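Local coordinates for protein CRISPR system Cmr subunit Cmr1-1 (Pyrococcus furiosus, PDB 4W8Z) that binds RNA as the Cmr1 subunit that, with Cmr6, caps the type III-B Cmr complex in CRISPR defence against viruses and other mobile genetic elements, at residues A[32-38]-A[155-160]; A[217-222]-A[302-306]; A[255-259]-A[310-316]. One frame throughout, in Å; residues are numbered along the deposited sequence.

Contact 1: A[32-38]-A[155-160]; sequences EVRSPSI and VGFRSR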
loop_
_atom_site.group_PDB
_atom_site.type_symbol
_atom_site.label_atom_id
_atom_site.label_comp_id
_atom_site.label_asym_id
_atom_site.label_seq_id
_atom_site.Cartn_x
_atom_site.Cartn_y
_atom_site.Cartn_z
ATOM N N GLU A 32 -4.127 -16.006 -5.828
ATOM C CA GLU A 32 -4.798 -14.708 -5.746
ATOM C C GLU A 32 -4.718 -14.175 -4.323
ATOM O O GLU A 32 -4.645 -12.965 -4.103
ATOM C CB GLU A 32 -6.264 -14.808 -6.190
ATOM C CG GLU A 32 -7.100 -13.546 -5.950
ATOM C CD GLU A 32 -6.711 -12.382 -6.857
ATOM O OE1 GLU A 32 -6.124 -12.629 -7.935
ATOM O OE2 GLU A 32 -6.994 -11.217 -6.488
ATOM N N VAL A 33 -4.722 -15.088 -3.358
ATOM C CA VAL A 33 -4.661 -14.713 -1.953
ATOM C C VAL A 33 -3.229 -14.352 -1.568
ATOM O O VAL A 33 -2.564 -15.077 -0.823
ATOM C CB VAL A 33 -5.191 -15.844 -1.045
ATOM C CG1 VAL A 33 -5.401 -15.340 0.377
ATOM C CG2 VAL A 33 -6.495 -16.380 -1.597
ATOM N N ARG A 34 -2.752 -13.235 -2.108
ATOM C CA ARG A 34 -1.480 -12.661 -1.690
ATOM C C ARG A 34 -1.659 -11.913 -0.378
ATOM O O ARG A 34 -2.592 -11.130 -0.218
ATOM C CB ARG A 34 -0.917 -11.715 -2.751
ATOM C CG ARG A 34 0.072 -12.355 -3.714
ATOM C CD ARG A 34 1.091 -11.328 -4.213
ATOM N NE ARG A 34 0.462 -10.091 -4.678
ATOM C CZ ARG A 34 0.529 -8.923 -4.043
ATOM N NH1 ARG A 34 1.201 -8.814 -2.904
ATOM N NH2 ARG A 34 -0.078 -7.859 -4.553
ATOM N N SER A 35 -0.757 -12.153 0.563
ATOM C CA SER A 35 -0.856 -11.524 1.870
ATOM C C SER A 35 0.505 -11.026 2.336
ATOM O O SER A 35 1.222 -11.743 3.034
ATOM C CB SER A 35 -1.445 -12.501 2.887
ATOM O OG SER A 35 -1.756 -11.854 4.104
ATOM N N PRO A 36 0.872 -9.796 1.933
ATOM C CA PRO A 36 2.128 -9.178 2.369
ATOM C C PRO A 36 2.252 -9.116 3.886
ATOM O O PRO A 36 1.341 -8.631 4.565
ATOM C CB PRO A 36 2.045 -7.766 1.780
ATOM C CG PRO A 36 1.187 -7.927 0.572
ATOM C CD PRO A 36 0.166 -8.961 0.944
ATOM N N SER A 37 3.366 -9.616 4.409
ATOM C CA SER A 37 3.650 -9.531 5.834
ATOM C C SER A 37 4.298 -8.185 6.114
ATOM O O SER A 37 4.637 -7.453 5.185
ATOM C CB SER A 37 4.566 -10.672 6.278
ATOM O OG SER A 37 5.874 -10.503 5.755
ATOM N N ILE A 38 4.471 -7.856 7.388
ATOM C CA ILE A 38 5.144 -6.618 7.754
ATOM C C ILE A 38 6.589 -6.620 7.257
ATOM O O ILE A 38 7.052 -5.636 6.678
ATOM C CB ILE A 38 5.111 -6.397 9.272
ATOM C CG1 ILE A 38 3.663 -6.249 9.740
ATOM C CG2 ILE A 38 5.928 -5.174 9.658
ATOM C CD1 ILE A 38 3.528 -5.841 11.189
ATOM N N VAL A 155 -0.811 -3.953 4.937
ATOM C CA VAL A 155 -0.419 -5.364 4.922
ATOM C C VAL A 155 -1.610 -6.323 4.840
ATOM O O VAL A 155 -2.717 -5.998 5.270
ATOM C CB VAL A 155 0.411 -5.725 6.172
ATOM C CG1 VAL A 155 1.706 -4.925 6.209
ATOM C CG2 VAL A 155 -0.399 -5.485 7.430
ATOM N N GLY A 156 -1.375 -7.502 4.276
ATOM C CA GLY A 156 -2.389 -8.537 4.228
ATOM C C GLY A 156 -3.156 -8.670 2.921
ATOM O O GLY A 156 -2.895 -7.966 1.940
ATOM N N PHE A 157 -4.118 -9.588 2.918
ATOM C CA PHE A 157 -4.969 -9.811 1.758
ATOM C C PHE A 157 -5.821 -8.572 1.473
ATOM O O PHE A 157 -6.443 -8.019 2.384
ATOM C CB PHE A 157 -5.855 -11.041 1.981
ATOM C CG PHE A 157 -6.655 -11.447 0.774
ATOM C CD1 PHE A 157 -6.064 -11.507 -0.476
ATOM C CD2 PHE A 157 -7.995 -11.794 0.894
ATOM C CE1 PHE A 157 -6.795 -11.890 -1.592
ATOM C CE2 PHE A 157 -8.734 -12.175 -0.219
ATOM C CZ PHE A 157 -8.130 -12.222 -1.464
ATOM N N ARG A 158 -5.823 -8.147 0.209
ATOM C CA ARG A 158 -6.616 -7.005 -0.267
ATOM C C ARG A 158 -6.163 -5.657 0.302
ATOM O O ARG A 158 -6.935 -4.698 0.331
ATOM C CB ARG A 158 -8.104 -7.227 0.034
ATOM C CG ARG A 158 -8.778 -8.192 -0.913
ATOM C CD ARG A 158 -8.861 -7.599 -2.313
ATOM N NE ARG A 158 -9.273 -8.598 -3.289
ATOM C CZ ARG A 158 -8.432 -9.300 -4.042
ATOM N NH1 ARG A 158 -7.126 -9.100 -3.943
ATOM N NH2 ARG A 158 -8.899 -10.202 -4.899
ATOM N N SER A 159 -4.904 -5.574 0.716
ATOM C CA SER A 159 -4.373 -4.351 1.320
ATOM C C SER A 159 -4.220 -3.191 0.323
ATOM O O SER A 159 -4.086 -2.037 0.730
ATOM C CB SER A 159 -3.033 -4.642 2.001
ATOM O OG SER A 159 -2.372 -5.725 1.368
ATOM N N ARG A 160 -4.249 -3.489 -0.973
ATOM C CA ARG A 160 -4.284 -2.440 -1.991
ATOM C C ARG A 160 -5.696 -1.887 -2.147
ATOM O O ARG A 160 -5.915 -0.894 -2.847
ATOM C CB ARG A 160 -3.777 -2.962 -3.334
ATOM C CG ARG A 160 -2.283 -3.235 -3.360
ATOM C CD ARG A 160 -1.872 -3.894 -4.661
ATOM N NE ARG A 160 -2.555 -5.167 -4.840
ATOM C CZ ARG A 160 -2.551 -5.874 -5.965
ATOM N NH1 ARG A 160 -1.902 -5.434 -7.036
ATOM N NH2 ARG A 160 -3.205 -7.024 -6.019
#
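A salt bridge leads the polar contacts: Arg158 NH2 to Glu32 OE2, 2.7 Å, with a weak second hydrogen bond from Arg158 NH1 to the same oxygen at 3.3 Å. Arg158 NH2 also pairs with Asp318, and Glu32 OE1 with Lys314, so the bridge belongs to a wider charged cluster. Residues 155-160 lie in the loop between helix 136-152 and strand 166-172, probably the glycine-rich loop characteristic of RAMP proteins. The CA atoms come closest at Ser35 and Gly156, 4.1 Å apart, and Gly156 N donates to Pro36 O at 3.0 Å. The backbone angles of Gly156 call for glycine, because a CB would jam against the preceding carbonyl oxygen. A type II turn follows from Gly156 to Ser159; its backbone bond from Ser159 N to Gly156 O is weak at 3.4 Å, and Ser159 OG adds a very short one of 2.4 Å to the same Gly156 O. Ser35 OG lies 3.4 Å from Gly156 CA and accepts a hydrogen bond from Leu23 N. Phe157 CA makes a CA-H...O contact of 3.4 Å with Arg34 O. Arg34 and Arg160 bring like charges together, NH2 to NH2 at 3.6 Å. Val33 lays CG1 over a face of the Phe157 ring, a CH-pi contact 4.1 Å from the centroid. Past Ser37, which N-caps helix 38-54 by bonding Gly40 N, Ile38 CG1 meets Val155 CG1 at 4.2 Å.

Contact 2: A[217-222]-A[302-306]; sequences LPSYAT and FFQST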
loop_
_atom_site.group_PDB
_atom_site.type_symbol
_atom_site.label_atom_id
_atom_site.label_comp_id
_atom_site.label_asym_id
_atom_site.label_seq_id
_atom_site.Cartn_x
_atom_site.Cartn_y
_atom_site.Cartn_z
ATOM N N LEU A 217 12.732 7.857 -15.961
ATOM C CA LEU A 217 11.773 6.970 -15.300
ATOM C C LEU A 217 12.235 5.516 -15.182
ATOM O O LEU A 217 12.566 4.880 -16.180
ATOM C CB LEU A 217 10.437 7.013 -16.041
ATOM C CG LEU A 217 9.250 6.405 -15.294
ATOM C CD1 LEU A 217 8.888 7.248 -14.084
ATOM C CD2 LEU A 217 8.053 6.244 -16.216
ATOM N N PRO A 218 12.261 4.988 -13.946
ATOM C CA PRO A 218 12.637 3.596 -13.678
ATOM C C PRO A 218 11.574 2.630 -14.179
ATOM O O PRO A 218 10.458 3.054 -14.480
ATOM C CB PRO A 218 12.739 3.541 -12.147
ATOM C CG PRO A 218 12.836 4.971 -11.708
ATOM C CD PRO A 218 12.035 5.738 -12.702
ATOM N N SER A 219 11.914 1.347 -14.256
ATOM C CA SER A 219 10.979 0.345 -14.750
ATOM C C SER A 219 10.278 -0.383 -13.608
ATOM O O SER A 219 9.683 -1.443 -13.807
ATOM C CB SER A 219 11.698 -0.661 -15.644
ATOM O OG SER A 219 12.675 -1.373 -14.911
ATOM N N TYR A 220 10.353 0.190 -12.412
ATOM C CA TYR A 220 9.671 -0.360 -11.250
ATOM C C TYR A 220 9.104 0.777 -10.403
ATOM O O TYR A 220 9.486 1.936 -10.571
ATOM C CB TYR A 220 10.616 -1.248 -10.428
ATOM C CG TYR A 220 12.040 -0.731 -10.324
ATOM C CD1 TYR A 220 12.981 -1.027 -11.306
ATOM C CD2 TYR A 220 12.446 0.042 -9.242
ATOM C CE1 TYR A 220 14.281 -0.557 -11.221
ATOM C CE2 TYR A 220 13.748 0.514 -9.146
ATOM C CZ TYR A 220 14.661 0.209 -10.138
ATOM O OH TYR A 220 15.958 0.674 -10.058
ATOM N N ALA A 221 8.181 0.444 -9.506
ATOM C CA ALA A 221 7.534 1.441 -8.664
ATOM C C ALA A 221 8.525 2.090 -7.710
ATOM O O ALA A 221 9.310 1.407 -7.051
ATOM C CB ALA A 221 6.389 0.815 -7.883
ATOM N N THR A 222 8.491 3.416 -7.653
ATOM C CA THR A 222 9.315 4.170 -6.720
ATOM C C THR A 222 8.467 5.235 -6.046
ATOM O O THR A 222 7.436 5.650 -6.584
ATOM C CB THR A 222 10.516 4.855 -7.411
ATOM O OG1 THR A 222 10.044 5.881 -8.296
ATOM C CG2 THR A 222 11.356 3.847 -8.183
ATOM N N PHE A 302 1.277 4.635 -8.869
ATOM C CA PHE A 302 2.679 4.367 -9.209
ATOM C C PHE A 302 2.970 4.433 -10.708
ATOM O O PHE A 302 2.436 3.638 -11.476
ATOM C CB PHE A 302 3.099 2.987 -8.699
ATOM C CG PHE A 302 3.069 2.852 -7.211
ATOM C CD1 PHE A 302 4.089 3.377 -6.436
ATOM C CD2 PHE A 302 2.030 2.182 -6.583
ATOM C CE1 PHE A 302 4.069 3.250 -5.065
ATOM C CE2 PHE A 302 2.005 2.047 -5.211
ATOM C CZ PHE A 302 3.025 2.581 -4.449
ATOM N N PHE A 303 3.843 5.347 -11.120
ATOM C CA PHE A 303 4.177 5.479 -12.537
ATOM C C PHE A 303 5.568 4.924 -12.830
ATOM O O PHE A 303 6.549 5.382 -12.250
ATOM C CB PHE A 303 4.090 6.945 -12.977
ATOM C CG PHE A 303 2.771 7.604 -12.652
ATOM C CD1 PHE A 303 1.612 7.223 -13.309
ATOM C CD2 PHE A 303 2.695 8.609 -11.698
ATOM C CE1 PHE A 303 0.403 7.823 -13.017
ATOM C CE2 PHE A 303 1.486 9.214 -11.403
ATOM C CZ PHE A 303 0.339 8.819 -12.065
ATOM N N GLN A 304 5.650 3.933 -13.717
ATOM C CA GLN A 304 6.943 3.386 -14.132
ATOM C C GLN A 304 6.952 2.985 -15.610
ATOM O O GLN A 304 5.982 3.222 -16.327
ATOM C CB GLN A 304 7.328 2.184 -13.264
ATOM C CG GLN A 304 6.590 0.896 -13.592
ATOM C CD GLN A 304 5.544 0.548 -12.559
ATOM O OE1 GLN A 304 4.499 1.194 -12.476
ATOM N NE2 GLN A 304 5.817 -0.481 -11.765
ATOM N N SER A 305 8.048 2.373 -16.053
ATOM C CA SER A 305 8.230 2.026 -17.463
ATOM C C SER A 305 7.559 0.717 -17.869
ATOM O O SER A 305 7.022 0.609 -18.973
ATOM C CB SER A 305 9.720 1.946 -17.795
ATOM O OG SER A 305 10.350 3.195 -17.593
ATOM N N THR A 306 7.610 -0.279 -16.988
ATOM C CA THR A 306 6.998 -1.580 -17.254
ATOM C C THR A 306 5.497 -1.452 -17.498
ATOM O O THR A 306 4.789 -0.793 -16.736
ATOM C CB THR A 306 7.238 -2.570 -16.086
ATOM O OG1 THR A 306 8.614 -2.969 -16.069
ATOM C CG2 THR A 306 6.363 -3.810 -16.232
#
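Two irregular segments flank paired antiparallel strands of the C-terminal RAMP-like domain: 217-222 leads into strand 226-231, while strand 294-302 runs out into 302-306. Leu217 starts the contact by pointing its side chain at the partner backbone, CD1 3.5 Å from Phe303 O and CD2 3.5 Å from Gln304 C. Pro218 contributes its carbonyl, which accepts a hydrogen bond from Ser305 N (Ser305 N to Pro218 O, 3.0 Å). At Ser219 the two segments come closest by CA atoms, 4.2 Å apart between Ser219 and Ser305; Ser219 O accepts a hydrogen bond of 2.9 Å from Thr306 OG1. The CA-to-CB bond of Tyr220 points away, and its backbone makes the contact, Tyr220 O lying 3.5 Å from Gln304 CB. Ala221 CB packs on Phe302 CD1 at 3.7 Å and also touches Trp44 of helix 38-54. Trp45 from that helix also touches the Phe302 ring, which makes a T-shaped pair with Trp285. Thr222 bonds through OG1 to Phe225 N, and Thr222 O sits at the edge of the Phe302 ring, 4.0 Å from CD1.

Contact 3: A[255-259]-A[310-316]; sequences RIKKY and EVRSKHI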
loop_
_atom_site.group_PDB
_atom_site.type_symbol
_atom_site.label_atom_id
_atom_site.label_comp_id
_atom_site.label_asym_id
_atom_site.label_seq_id
_atom_site.Cartn_x
_atom_site.Cartn_y
_atom_site.Cartn_z
ATOM N N ARG A 255 -16.511 -0.871 -16.300
ATOM C CA ARG A 255 -15.396 -1.711 -16.705
ATOM C C ARG A 255 -15.894 -2.974 -17.397
ATOM O O ARG A 255 -15.404 -3.342 -18.464
ATOM C CB ARG A 255 -14.544 -2.068 -15.488
ATOM C CG ARG A 255 -13.238 -2.733 -15.818
ATOM C CD ARG A 255 -12.449 -2.994 -14.555
ATOM N NE ARG A 255 -11.072 -2.537 -14.687
ATOM C CZ ARG A 255 -10.169 -2.621 -13.722
ATOM N NH1 ARG A 255 -10.500 -3.149 -12.550
ATOM N NH2 ARG A 255 -8.937 -2.179 -13.930
ATOM N N ILE A 256 -16.878 -3.624 -16.780
ATOM C CA ILE A 256 -17.508 -4.816 -17.337
ATOM C C ILE A 256 -18.080 -4.545 -18.729
ATOM O O ILE A 256 -17.818 -5.290 -19.672
ATOM C CB ILE A 256 -18.632 -5.336 -16.413
ATOM C CG1 ILE A 256 -18.050 -5.790 -15.074
ATOM C CG2 ILE A 256 -19.381 -6.476 -17.069
ATOM C CD1 ILE A 256 -19.092 -6.026 -14.008
ATOM N N LYS A 257 -18.853 -3.470 -18.856
ATOM C CA LYS A 257 -19.440 -3.107 -20.137
ATOM C C LYS A 257 -18.360 -2.816 -21.176
ATOM O O LYS A 257 -18.481 -3.207 -22.338
ATOM C CB LYS A 257 -20.364 -1.895 -19.983
ATOM C CG LYS A 257 -21.707 -2.198 -19.339
ATOM C CD LYS A 257 -22.837 -1.607 -20.165
ATOM C CE LYS A 257 -22.963 -0.105 -19.964
ATOM N NZ LYS A 257 -23.961 0.217 -18.900
ATOM N N LYS A 258 -17.300 -2.142 -20.744
ATOM C CA LYS A 258 -16.226 -1.737 -21.643
ATOM C C LYS A 258 -15.512 -2.939 -22.247
ATOM O O LYS A 258 -15.252 -2.982 -23.451
ATOM C CB LYS A 258 -15.220 -0.846 -20.909
ATOM C CG LYS A 258 -14.089 -0.335 -21.786
ATOM C CD LYS A 258 -13.357 0.826 -21.139
ATOM C CE LYS A 258 -12.110 0.383 -20.404
ATOM N NZ LYS A 258 -11.315 1.560 -19.937
ATOM N N TYR A 259 -15.206 -3.924 -21.414
ATOM C CA TYR A 259 -14.405 -5.046 -21.875
ATOM C C TYR A 259 -15.239 -6.120 -22.546
ATOM O O TYR A 259 -14.703 -6.958 -23.269
ATOM C CB TYR A 259 -13.594 -5.619 -20.718
ATOM C CG TYR A 259 -12.313 -4.853 -20.540
ATOM C CD1 TYR A 259 -11.245 -5.068 -21.394
ATOM C CD2 TYR A 259 -12.185 -3.888 -19.553
ATOM C CE1 TYR A 259 -10.077 -4.363 -21.262
ATOM C CE2 TYR A 259 -11.014 -3.173 -19.411
ATOM C CZ TYR A 259 -9.965 -3.416 -20.271
ATOM O OH TYR A 259 -8.793 -2.717 -20.149
ATOM N N GLU A 310 -4.284 -4.249 -18.092
ATOM C CA GLU A 310 -5.547 -4.105 -17.385
ATOM C C GLU A 310 -6.287 -5.428 -17.506
ATOM O O GLU A 310 -7.259 -5.675 -16.806
ATOM C CB GLU A 310 -6.388 -2.953 -17.945
ATOM C CG GLU A 310 -7.648 -2.652 -17.129
ATOM C CD GLU A 310 -8.376 -1.406 -17.593
ATOM O OE1 GLU A 310 -9.304 -0.957 -16.885
ATOM O OE2 GLU A 310 -8.027 -0.882 -18.673
ATOM N N VAL A 311 -5.792 -6.287 -18.388
ATOM C CA VAL A 311 -6.437 -7.556 -18.681
ATOM C C VAL A 311 -5.719 -8.743 -18.039
ATOM O O VAL A 311 -4.516 -8.942 -18.237
ATOM C CB VAL A 311 -6.522 -7.769 -20.197
ATOM C CG1 VAL A 311 -7.749 -7.074 -20.754
ATOM C CG2 VAL A 311 -5.262 -7.237 -20.861
ATOM N N ARG A 312 -6.465 -9.534 -17.275
ATOM C CA ARG A 312 -5.906 -10.697 -16.595
ATOM C C ARG A 312 -6.811 -11.918 -16.774
ATOM O O ARG A 312 -8.025 -11.779 -16.923
ATOM C CB ARG A 312 -5.697 -10.386 -15.112
ATOM C CG ARG A 312 -4.489 -11.063 -14.500
ATOM C CD ARG A 312 -3.274 -10.937 -15.399
ATOM N NE ARG A 312 -2.110 -11.621 -14.847
ATOM C CZ ARG A 312 -1.986 -12.943 -14.766
ATOM N NH1 ARG A 312 -2.962 -13.736 -15.192
ATOM N NH2 ARG A 312 -0.885 -13.476 -14.251
ATOM N N SER A 313 -6.226 -13.115 -16.768
ATOM C CA SER A 313 -7.014 -14.330 -16.967
ATOM C C SER A 313 -7.611 -14.809 -15.646
ATOM O O SER A 313 -7.341 -15.916 -15.180
ATOM C CB SER A 313 -6.170 -15.434 -17.601
ATOM O OG SER A 313 -5.163 -15.869 -16.712
ATOM N N LYS A 314 -8.424 -13.946 -15.054
ATOM C CA LYS A 314 -9.179 -14.256 -13.849
ATOM C C LYS A 314 -10.469 -13.448 -13.919
ATOM O O LYS A 314 -10.698 -12.752 -14.905
ATOM C CB LYS A 314 -8.367 -13.927 -12.596
ATOM C CG LYS A 314 -7.717 -12.558 -12.627
ATOM C CD LYS A 314 -6.688 -12.414 -11.531
ATOM C CE LYS A 314 -6.204 -10.980 -11.434
ATOM N NZ LYS A 314 -5.077 -10.848 -10.480
ATOM N N HIS A 315 -11.313 -13.525 -12.898
ATOM C CA HIS A 315 -12.560 -12.771 -12.946
ATOM C C HIS A 315 -12.282 -11.273 -12.879
ATOM O O HIS A 315 -11.361 -10.828 -12.189
ATOM C CB HIS A 315 -13.503 -13.181 -11.819
ATOM C CG HIS A 315 -14.932 -12.837 -12.086
ATOM N ND1 HIS A 315 -15.449 -11.574 -11.875
ATOM C CD2 HIS A 315 -15.953 -13.584 -12.571
ATOM C CE1 HIS A 315 -16.726 -11.564 -12.209
ATOM N NE2 HIS A 315 -17.058 -12.771 -12.634
ATOM N N ILE A 316 -13.090 -10.503 -13.604
ATOM C CA ILE A 316 -12.882 -9.062 -13.733
ATOM C C ILE A 316 -12.979 -8.348 -12.380
ATOM O O ILE A 316 -12.455 -7.244 -12.208
ATOM C CB ILE A 316 -13.893 -8.443 -14.728
ATOM C CG1 ILE A 316 -13.516 -6.992 -15.055
ATOM C CG2 ILE A 316 -15.308 -8.554 -14.193
ATOM C CD1 ILE A 316 -13.921 -6.549 -16.444
#
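Glu310 is held by two residues one turn apart on helix 237-264, Arg255 and Tyr259, and each takes one of its carboxylate oxygens. Glu310 OE1 accepts from both Arg255 NE and Arg255 NH2, each at 3.2 Å, forming a salt bridge in the plane of the guanidinium. Arg255 NH2 has a second acceptor in Asn320 O, so the arginine pins two points of the loop after strand 294-302. Glu310 OE2 receives the Tyr259 hydroxyl proton in a very short hydrogen bond, Tyr259 OH to Glu310 OE2 at 2.5 Å. Lys258 NZ stays 4.3 Å from Glu310 OE2, beyond salt-bridge range. Alongside these polar contacts, Ile316 reaches back to the helix, with CG2 4.0 Å from Ile256 CG1 and CD1 3.9 Å from Arg255 CG. Tyr259 CE1 meets Val311 CG1 at 3.6 Å, and the Tyr259 ring makes a T-shaped pair with Trp319. Between Val311 and Ile316 the chain swings clear of residues 255-259: Lys314 O accepts from Trp319 NE1, and Lys314 NZ pairs with Glu32. The chemistry points to an ionised Glu310, whose carboxylate balances the charge of buried Arg255 while accepting the tyrosine proton.

From the N terminus, contact 1 comes first: it closes a loop of 116 residues within the N-terminal RAMP domain, bringing the segment before helix 38-54 against the loop that follows helix 136-152, and is complete before the others begin. Contacts 2 and 3 cross, their segments following in the order 217-222, 255-259, 302-306, 310-316; contact 2 joins the approach to strand 226-231 to the exit of strand 294-302, and contact 3 straps the continuing chain to the long helix 237-264. The two halves also meet. Helix 38-54, which starts in contact 1, packs Trp44 and Trp45 against contact 2, whereas contacts 1 and 3 touch directly through the salt bridge from Glu32 OE1 to Lys314 NZ, 3.3 Å.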